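Long-range contact in xyloglucan-specific endo-beta-1,4-glucanase GH12 (Aspergillus niveus, PDB 4NPR), which probably hydrolyses internal beta-1,4-glucosidic linkages of xyloglucan with retention of the beta configuration at the cleaved sugar: residues K102-S113 with V232-A243. Sequence-based numbering, arbitrary orientation.
With SO4 (sulfate ion), chain C.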
ATOM      1  N   LYS A 102     -14.420  -7.250 -12.892  1.00 27.73           N
ATOM      2  CA  LYS A 102     -13.804  -7.440 -14.235  1.00 30.50           C
ATOM      3  C   LYS A 102     -12.341  -7.008 -14.246  1.00 26.24           C
ATOM      4  O   LYS A 102     -11.498  -7.670 -14.829  1.00 23.46           O
ATOM      5  CB  LYS A 102     -14.509  -6.642 -15.347  1.00 36.01           C
ATOM      6  CG  LYS A 102     -15.846  -7.206 -15.823  1.00 44.53           C
ATOM      7  CD  LYS A 102     -17.021  -6.538 -15.089  1.00 51.72           C
ATOM      8  CE  LYS A 102     -18.352  -7.287 -15.248  1.00 56.17           C
ATOM      9  NZ  LYS A 102     -19.025  -6.950 -16.534  1.00 58.47           N
ATOM     10  N   SER A 103     -12.043  -5.883 -13.608  1.00 24.05           N
ATOM     11  CA  SER A 103     -10.661  -5.400 -13.570  1.00 22.56           C
ATOM     12  C   SER A 103     -10.384  -4.444 -12.429  1.00 19.13           C
ATOM     13  O   SER A 103     -11.288  -3.749 -11.931  1.00 19.02           O
ATOM     14  CB  SER A 103     -10.332  -4.683 -14.883  1.00 22.77           C
ATOM     15  OG  SER A 103     -11.044  -3.457 -14.901  1.00 22.99           O
ATOM     16  N   ILE A 104      -9.111  -4.385 -12.056  1.00 16.82           N
ATOM     17  CA  ILE A 104      -8.588  -3.309 -11.204  1.00 16.42           C
ATOM     18  C   ILE A 104      -7.331  -2.683 -11.841  1.00 15.98           C
ATOM     19  O   ILE A 104      -6.218  -2.880 -11.354  1.00 15.35           O
ATOM     20  CB  ILE A 104      -8.241  -3.843  -9.815  1.00 16.36           C
ATOM     21  CG1 ILE A 104      -9.307  -4.805  -9.302  1.00 16.23           C
ATOM     22  CG2 ILE A 104      -8.058  -2.714  -8.815  1.00 16.04           C
ATOM     23  CD1 ILE A 104      -8.823  -5.509  -8.052  1.00 16.97           C
ATOM     24  N   ASP A 105      -7.504  -1.963 -12.948  1.00 15.72           N
ATOM     25  CA  ASP A 105      -6.361  -1.371 -13.648  1.00 16.88           C
ATOM     26  C   ASP A 105      -5.722  -0.280 -12.787  1.00 15.60           C
ATOM     27  O   ASP A 105      -6.427   0.533 -12.224  1.00 14.99           O
ATOM     28  CB  ASP A 105      -6.783  -0.780 -15.004  1.00 18.65           C
ATOM     29  CG  ASP A 105      -7.312  -1.859 -16.010  1.00 20.07           C
ATOM     30  OD1 ASP A 105      -7.252  -3.093 -15.731  1.00 21.49           O
ATOM     31  OD2 ASP A 105      -7.820  -1.440 -17.087  1.00 20.92           O
ATOM     32  N   SER A 106      -4.395  -0.280 -12.646  1.00 15.00           N
ATOM     33  CA  SER A 106      -3.697   0.787 -11.885  1.00 14.64           C
ATOM     34  C   SER A 106      -2.406   1.203 -12.568  1.00 14.52           C
ATOM     35  O   SER A 106      -1.697   0.357 -13.093  1.00 14.85           O
ATOM     36  CB  SER A 106      -3.339   0.294 -10.470  1.00 14.95           C
ATOM     37  OG  SER A 106      -2.754   1.319  -9.655  1.00 15.13           O
ATOM     38  N   THR A 107      -2.056   2.481 -12.501  1.00 14.18           N
ATOM     39  CA  THR A 107      -0.754   2.922 -12.975  1.00 14.55           C
ATOM     40  C   THR A 107      -0.113   3.794 -11.909  1.00 14.10           C
ATOM     41  O   THR A 107      -0.766   4.667 -11.362  1.00 13.72           O
ATOM     42  CB  THR A 107      -0.869   3.714 -14.319  1.00 15.58           C
ATOM     43  OG1 THR A 107      -1.377   2.858 -15.372  1.00 15.99           O
ATOM     44  CG2 THR A 107       0.527   4.315 -14.748  1.00 15.65           C
ATOM     45  N   TRP A 108       1.177   3.581 -11.652  1.00 13.49           N
ATOM     46  CA  TRP A 108       1.847   4.207 -10.536  1.00 12.97           C
ATOM     47  C   TRP A 108       3.269   4.460 -10.951  1.00 13.18           C
ATOM     48  O   TRP A 108       3.930   3.572 -11.435  1.00 12.61           O
ATOM     49  CB  TRP A 108       1.840   3.276  -9.307  1.00 12.69           C
ATOM     50  CG  TRP A 108       2.122   3.902  -7.960  1.00 12.40           C
ATOM     51  CD1 TRP A 108       2.303   5.236  -7.680  1.00 12.80           C
ATOM     52  CD2 TRP A 108       2.146   3.230  -6.692  1.00 11.96           C
ATOM     53  NE1 TRP A 108       2.494   5.416  -6.326  1.00 12.63           N
ATOM     54  CE2 TRP A 108       2.377   4.201  -5.702  1.00 12.02           C
ATOM     55  CE3 TRP A 108       1.983   1.905  -6.306  1.00 12.10           C
ATOM     56  CZ2 TRP A 108       2.471   3.886  -4.366  1.00 11.89           C
ATOM     57  CZ3 TRP A 108       2.070   1.584  -4.974  1.00 12.00           C
ATOM     58  CH2 TRP A 108       2.311   2.574  -4.015  1.00 12.15           C
ATOM     59  N   LYS A 109       3.710   5.692 -10.741  1.00 13.66           N
ATOM     60  CA  LYS A 109       5.073   6.072 -10.857  1.00 14.50           C
ATOM     61  C   LYS A 109       5.489   6.778  -9.558  1.00 14.84           C
ATOM     62  O   LYS A 109       4.824   7.746  -9.119  1.00 16.27           O
ATOM     63  CB  LYS A 109       5.205   7.041 -12.039  1.00 16.00           C
ATOM     64  CG  LYS A 109       6.553   7.764 -12.120  1.00 17.31           C
ATOM     65  CD  LYS A 109       7.660   6.719 -12.222  1.00 18.62           C
ATOM     66  CE  LYS A 109       8.962   7.327 -12.690  1.00 19.84           C
ATOM     67  NZ  LYS A 109       9.630   7.964 -11.539  1.00 19.28           N
ATOM     68  N   TRP A 110       6.582   6.339  -8.947  1.00 14.41           N
ATOM     69  CA  TRP A 110       7.086   6.956  -7.705  1.00 13.91           C
ATOM     70  C   TRP A 110       8.585   7.049  -7.670  1.00 13.88           C
ATOM     71  O   TRP A 110       9.294   6.402  -8.446  1.00 13.21           O
ATOM     72  CB  TRP A 110       6.636   6.194  -6.458  1.00 13.98           C
ATOM     73  CG  TRP A 110       7.056   4.744  -6.426  1.00 13.37           C
ATOM     74  CD1 TRP A 110       6.372   3.727  -6.928  1.00 13.10           C
ATOM     75  CD2 TRP A 110       8.279   4.182  -5.881  1.00 13.20           C
ATOM     76  NE1 TRP A 110       7.076   2.536  -6.757  1.00 13.87           N
ATOM     77  CE2 TRP A 110       8.247   2.796  -6.116  1.00 12.88           C
ATOM     78  CE3 TRP A 110       9.397   4.719  -5.243  1.00 13.18           C
ATOM     79  CZ2 TRP A 110       9.244   1.933  -5.683  1.00 12.97           C
ATOM     80  CZ3 TRP A 110      10.433   3.832  -4.839  1.00 12.79           C
ATOM     81  CH2 TRP A 110      10.340   2.471  -5.070  1.00 12.53           C
ATOM     82  N   ASN A 111       9.035   7.856  -6.721  1.00 15.50           N
ATOM     83  CA  ASN A 111      10.453   8.061  -6.431  1.00 16.92           C
ATOM     84  C   ASN A 111      10.738   8.317  -4.934  1.00 16.07           C
ATOM     85  O   ASN A 111       9.970   8.952  -4.258  1.00 14.23           O
ATOM     86  CB  ASN A 111      10.981   9.239  -7.259  1.00 18.44           C
ATOM     87  CG  ASN A 111      12.472   9.344  -7.174  1.00 21.48           C
ATOM     88  OD1 ASN A 111      13.178   8.412  -7.620  1.00 26.29           O
ATOM     89  ND2 ASN A 111      12.987  10.408  -6.511  1.00 21.46           N
ATOM     90  N   TYR A 112      11.869   7.824  -4.437  1.00 17.00           N
ATOM     91  CA  TYR A 112      12.285   8.095  -3.074  1.00 16.87           C
ATOM     92  C   TYR A 112      13.600   8.818  -3.089  1.00 17.88           C
ATOM     93  O   TYR A 112      14.472   8.481  -3.881  1.00 17.93           O
ATOM     94  CB  TYR A 112      12.437   6.793  -2.239  1.00 16.53           C
ATOM     95  CG  TYR A 112      11.443   6.686  -1.068  1.00 15.81           C
ATOM     96  CD1 TYR A 112      11.412   7.634  -0.071  1.00 14.79           C
ATOM     97  CD2 TYR A 112      10.557   5.637  -0.978  1.00 16.10           C
ATOM     98  CE1 TYR A 112      10.538   7.542   0.985  1.00 14.88           C
ATOM     99  CE2 TYR A 112       9.671   5.520   0.087  1.00 16.11           C
ATOM    100  CZ  TYR A 112       9.652   6.492   1.070  1.00 15.51           C
ATOM    101  OH  TYR A 112       8.748   6.411   2.110  1.00 14.44           O
ATOM    102  N   SER A 113      13.755   9.804  -2.207  1.00 17.50           N
ATOM    103  CA  SER A 113      15.088  10.295  -1.914  1.00 17.96           C
ATOM    104  C   SER A 113      15.276  10.466  -0.411  1.00 18.10           C
ATOM    105  O   SER A 113      14.307  10.520   0.336  1.00 17.66           O
ATOM    106  CB  SER A 113      15.373  11.607  -2.677  1.00 18.07           C
ATOM    107  OG  SER A 113      14.426  12.624  -2.365  1.00 18.87           O
ATOM    108  N   VAL A 232      11.773  11.842   1.043  1.00 14.25           N
ATOM    109  CA  VAL A 232      10.772  12.460   0.206  1.00 13.74           C
ATOM    110  C   VAL A 232      10.319  11.345  -0.696  1.00 13.49           C
ATOM    111  O   VAL A 232      11.125  10.741  -1.397  1.00 14.39           O
ATOM    112  CB  VAL A 232      11.324  13.632  -0.629  1.00 13.73           C
ATOM    113  CG1 VAL A 232      10.178  14.331  -1.369  1.00 13.75           C
ATOM    114  CG2 VAL A 232      12.071  14.637   0.244  1.00 13.33           C
ATOM    115  N   PHE A 233       9.043  11.019  -0.587  1.00 13.10           N
ATOM    116  CA  PHE A 233       8.390  10.051  -1.438  1.00 12.16           C
ATOM    117  C   PHE A 233       7.451  10.852  -2.353  1.00 11.76           C
ATOM    118  O   PHE A 233       6.551  11.531  -1.890  1.00 11.28           O
ATOM    119  CB  PHE A 233       7.627   9.042  -0.595  1.00 11.70           C
ATOM    120  CG  PHE A 233       6.771   8.109  -1.397  1.00 11.97           C
ATOM    121  CD1 PHE A 233       7.350   7.175  -2.251  1.00 11.84           C
ATOM    122  CD2 PHE A 233       5.392   8.159  -1.303  1.00 12.29           C
ATOM    123  CE1 PHE A 233       6.578   6.317  -2.978  1.00 11.83           C
ATOM    124  CE2 PHE A 233       4.603   7.265  -2.018  1.00 12.08           C
ATOM    125  CZ  PHE A 233       5.197   6.349  -2.845  1.00 12.14           C
ATOM    126  N   THR A 234       7.713  10.752  -3.647  1.00 11.68           N
ATOM    127  CA  THR A 234       7.144  11.560  -4.689  1.00 11.82           C
ATOM    128  C   THR A 234       6.377  10.592  -5.555  1.00 11.84           C
ATOM    129  O   THR A 234       6.953   9.699  -6.176  1.00 11.07           O
ATOM    130  CB  THR A 234       8.262  12.196  -5.563  1.00 12.10           C
ATOM    131  OG1 THR A 234       9.134  12.964  -4.734  1.00 13.99           O
ATOM    132  CG2 THR A 234       7.713  13.106  -6.615  1.00 11.90           C
ATOM    133  N   VAL A 235       5.071  10.777  -5.581  1.00 12.35           N
ATOM    134  CA  VAL A 235       4.184  10.044  -6.480  1.00 13.07           C
ATOM    135  C   VAL A 235       3.821  10.970  -7.628  1.00 13.67           C
ATOM    136  O   VAL A 235       3.034  11.864  -7.453  1.00 14.28           O
ATOM    137  CB  VAL A 235       2.925   9.599  -5.729  1.00 12.62           C
ATOM    138  CG1 VAL A 235       1.878   9.054  -6.672  1.00 12.98           C
ATOM    139  CG2 VAL A 235       3.308   8.589  -4.664  1.00 12.61           C
ATOM    140  N   SER A 236       4.399  10.775  -8.799  1.00 14.87           N
ATOM    141  CA  SER A 236       4.226  11.769  -9.838  1.00 15.86           C
ATOM    142  C   SER A 236       2.987  11.442 -10.690  1.00 16.94           C
ATOM    143  O   SER A 236       2.470  12.302 -11.400  1.00 18.49           O
ATOM    144  CB  SER A 236       5.540  12.015 -10.612  1.00 15.74           C
ATOM    145  OG  SER A 236       5.980  10.853 -11.225  1.00 17.23           O
ATOM    146  N   ASP A 237       2.498  10.210 -10.576  1.00 17.18           N
ATOM    147  CA  ASP A 237       1.148   9.867 -10.957  1.00 17.72           C
ATOM    148  C   ASP A 237       0.708   8.496 -10.410  1.00 15.17           C
ATOM    149  O   ASP A 237       1.487   7.547 -10.333  1.00 14.77           O
ATOM    150  CB  ASP A 237       0.963   9.954 -12.467  1.00 21.03           C
ATOM    151  CG  ASP A 237       1.687   8.891 -13.181  1.00 24.66           C
ATOM    152  OD1 ASP A 237       2.936   8.997 -13.236  1.00 26.69           O
ATOM    153  OD2 ASP A 237       1.011   7.939 -13.672  1.00 29.76           O
ATOM    154  N   TYR A 238      -0.539   8.441  -9.988  1.00 13.28           N
ATOM    155  CA  TYR A 238      -1.136   7.253  -9.441  1.00 12.57           C
ATOM    156  C   TYR A 238      -2.593   7.250  -9.885  1.00 12.59           C
ATOM    157  O   TYR A 238      -3.270   8.277  -9.808  1.00 12.87           O
ATOM    158  CB  TYR A 238      -1.062   7.198  -7.888  1.00 12.32           C
ATOM    159  CG  TYR A 238      -1.847   6.014  -7.318  1.00 11.71           C
ATOM    160  CD1 TYR A 238      -1.348   4.718  -7.399  1.00 11.92           C
ATOM    161  CD2 TYR A 238      -3.113   6.182  -6.796  1.00 11.54           C
ATOM    162  CE1 TYR A 238      -2.076   3.613  -6.959  1.00 11.64           C
ATOM    163  CE2 TYR A 238      -3.857   5.105  -6.343  1.00 11.61           C
ATOM    164  CZ  TYR A 238      -3.337   3.816  -6.404  1.00 11.57           C
ATOM    165  OH  TYR A 238      -4.073   2.750  -5.926  1.00 10.93           O
ATOM    166  N   SER A 239      -3.060   6.113 -10.387  1.00 12.33           N
ATOM    167  CA  SER A 239      -4.482   5.907 -10.617  1.00 12.03           C
ATOM    168  C   SER A 239      -4.822   4.469 -10.358  1.00 12.27           C
ATOM    169  O   SER A 239      -3.956   3.596 -10.418  1.00 11.07           O
ATOM    170  CB  SER A 239      -4.925   6.256 -12.041  1.00 11.47           C
ATOM    171  OG  SER A 239      -4.106   5.652 -12.985  1.00 10.67           O
ATOM    172  N   VAL A 240      -6.097   4.274 -10.011  1.00 13.28           N
ATOM    173  CA  VAL A 240      -6.704   2.963  -9.912  1.00 14.63           C
ATOM    174  C   VAL A 240      -8.195   3.096 -10.104  1.00 15.45           C
ATOM    175  O   VAL A 240      -8.795   4.089  -9.720  1.00 15.30           O
ATOM    176  CB  VAL A 240      -6.376   2.249  -8.558  1.00 15.51           C
ATOM    177  CG1 VAL A 240      -7.045   2.926  -7.378  1.00 15.31           C
ATOM    178  CG2 VAL A 240      -6.743   0.766  -8.610  1.00 15.36           C
ATOM    179  N   SER A 241      -8.786   2.093 -10.723  1.00 17.66           N
ATOM    180  CA  SER A 241     -10.225   2.000 -10.771  1.00 20.40           C
ATOM    181  C   SER A 241     -10.696   0.536 -10.587  1.00 21.26           C
ATOM    182  O   SER A 241     -10.057  -0.407 -11.019  1.00 21.29           O
ATOM    183  CB  SER A 241     -10.772   2.661 -12.064  1.00 21.33           C
ATOM    184  OG  SER A 241     -10.481   1.870 -13.218  1.00 20.77           O
ATOM    185  N   VAL A 242     -11.808   0.373  -9.898  1.00 24.54           N
ATOM    186  CA  VAL A 242     -12.426  -0.923  -9.771  1.00 28.38           C
ATOM    187  C   VAL A 242     -13.542  -1.026 -10.810  1.00 30.77           C
ATOM    188  O   VAL A 242     -14.535  -0.333 -10.732  1.00 30.83           O
ATOM    189  CB  VAL A 242     -12.980  -1.124  -8.349  1.00 30.19           C
ATOM    190  CG1 VAL A 242     -13.823  -2.401  -8.273  1.00 31.42           C
ATOM    191  CG2 VAL A 242     -11.840  -1.151  -7.319  1.00 29.61           C
ATOM    192  N   ALA A 243     -13.347  -1.863 -11.809  1.00 36.09           N
ATOM    193  CA  ALA A 243     -14.405  -2.160 -12.763  1.00 43.66           C
ATOM    194  C   ALA A 243     -14.957  -3.587 -12.477  1.00 50.48           C
ATOM    195  O   ALA A 243     -14.344  -4.364 -11.721  1.00 53.86           O
ATOM    196  CB  ALA A 243     -13.878  -2.031 -14.197  1.00 41.34           C
ATOM    197  OXT ALA A 243     -16.015  -4.021 -12.969  1.00 51.85           O
TER
HETATM  198  S   SO4 C 301      -3.439   6.983 -16.104  1.00 53.97           S
HETATM  199  O1  SO4 C 301      -2.487   5.857 -16.294  1.00 57.33           O
HETATM  200  O2  SO4 C 301      -3.139   7.583 -14.776  1.00 49.40           O
HETATM  201  O3  SO4 C 301      -3.210   7.972 -17.196  1.00 56.22           O
HETATM  202  O4  SO4 C 301      -4.859   6.503 -16.150  1.00 48.79           O
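Val232 and Ser113 exchange both backbone hydrogen bonds, opening an antiparallel pairing in the outer sheet of the GH12 beta-jelly roll. Phe233 turns inward, where a large apolar ring suits the space between the sheets: its CB lies over the face of Tyr112, and its CE1 reaches Trp110 CB at 3.5 Å. Branched Val235 sets CG2 in plane at the edge of Trp108, 3.7 Å from NE1. At Ser236 a beta bulge slips the register by one, yet Ser236 N still bonds to Lys109 O. On the outer surface, which suits charged groups, Asp237 OD1 lies 3.2 Å from Lys109 CB. Tyr238, with CG anti to the backbone N (chi1 173°), directs its ring edge at the face of Trp108, the planes at 73°. Ser239 O accepts from Thr107 N and Ser106 OG; Tyr123 OH also bonds this inward serine hydroxyl, satisfying it. Ser239 OG donates to a sulfate ion, probably from the crystallisation liquor. Val240 CG2 meets Ile104 CG2 at 3.7 Å. Lys102 N and Ser103 N bond weakly to Ala243 O in a classic bulge, while Ala243 N donates to Ser103 O. Backbone bonds thus fix the register, aromatic and aliphatic side chains pack inside, and hydroxyls and charges suit the outer face.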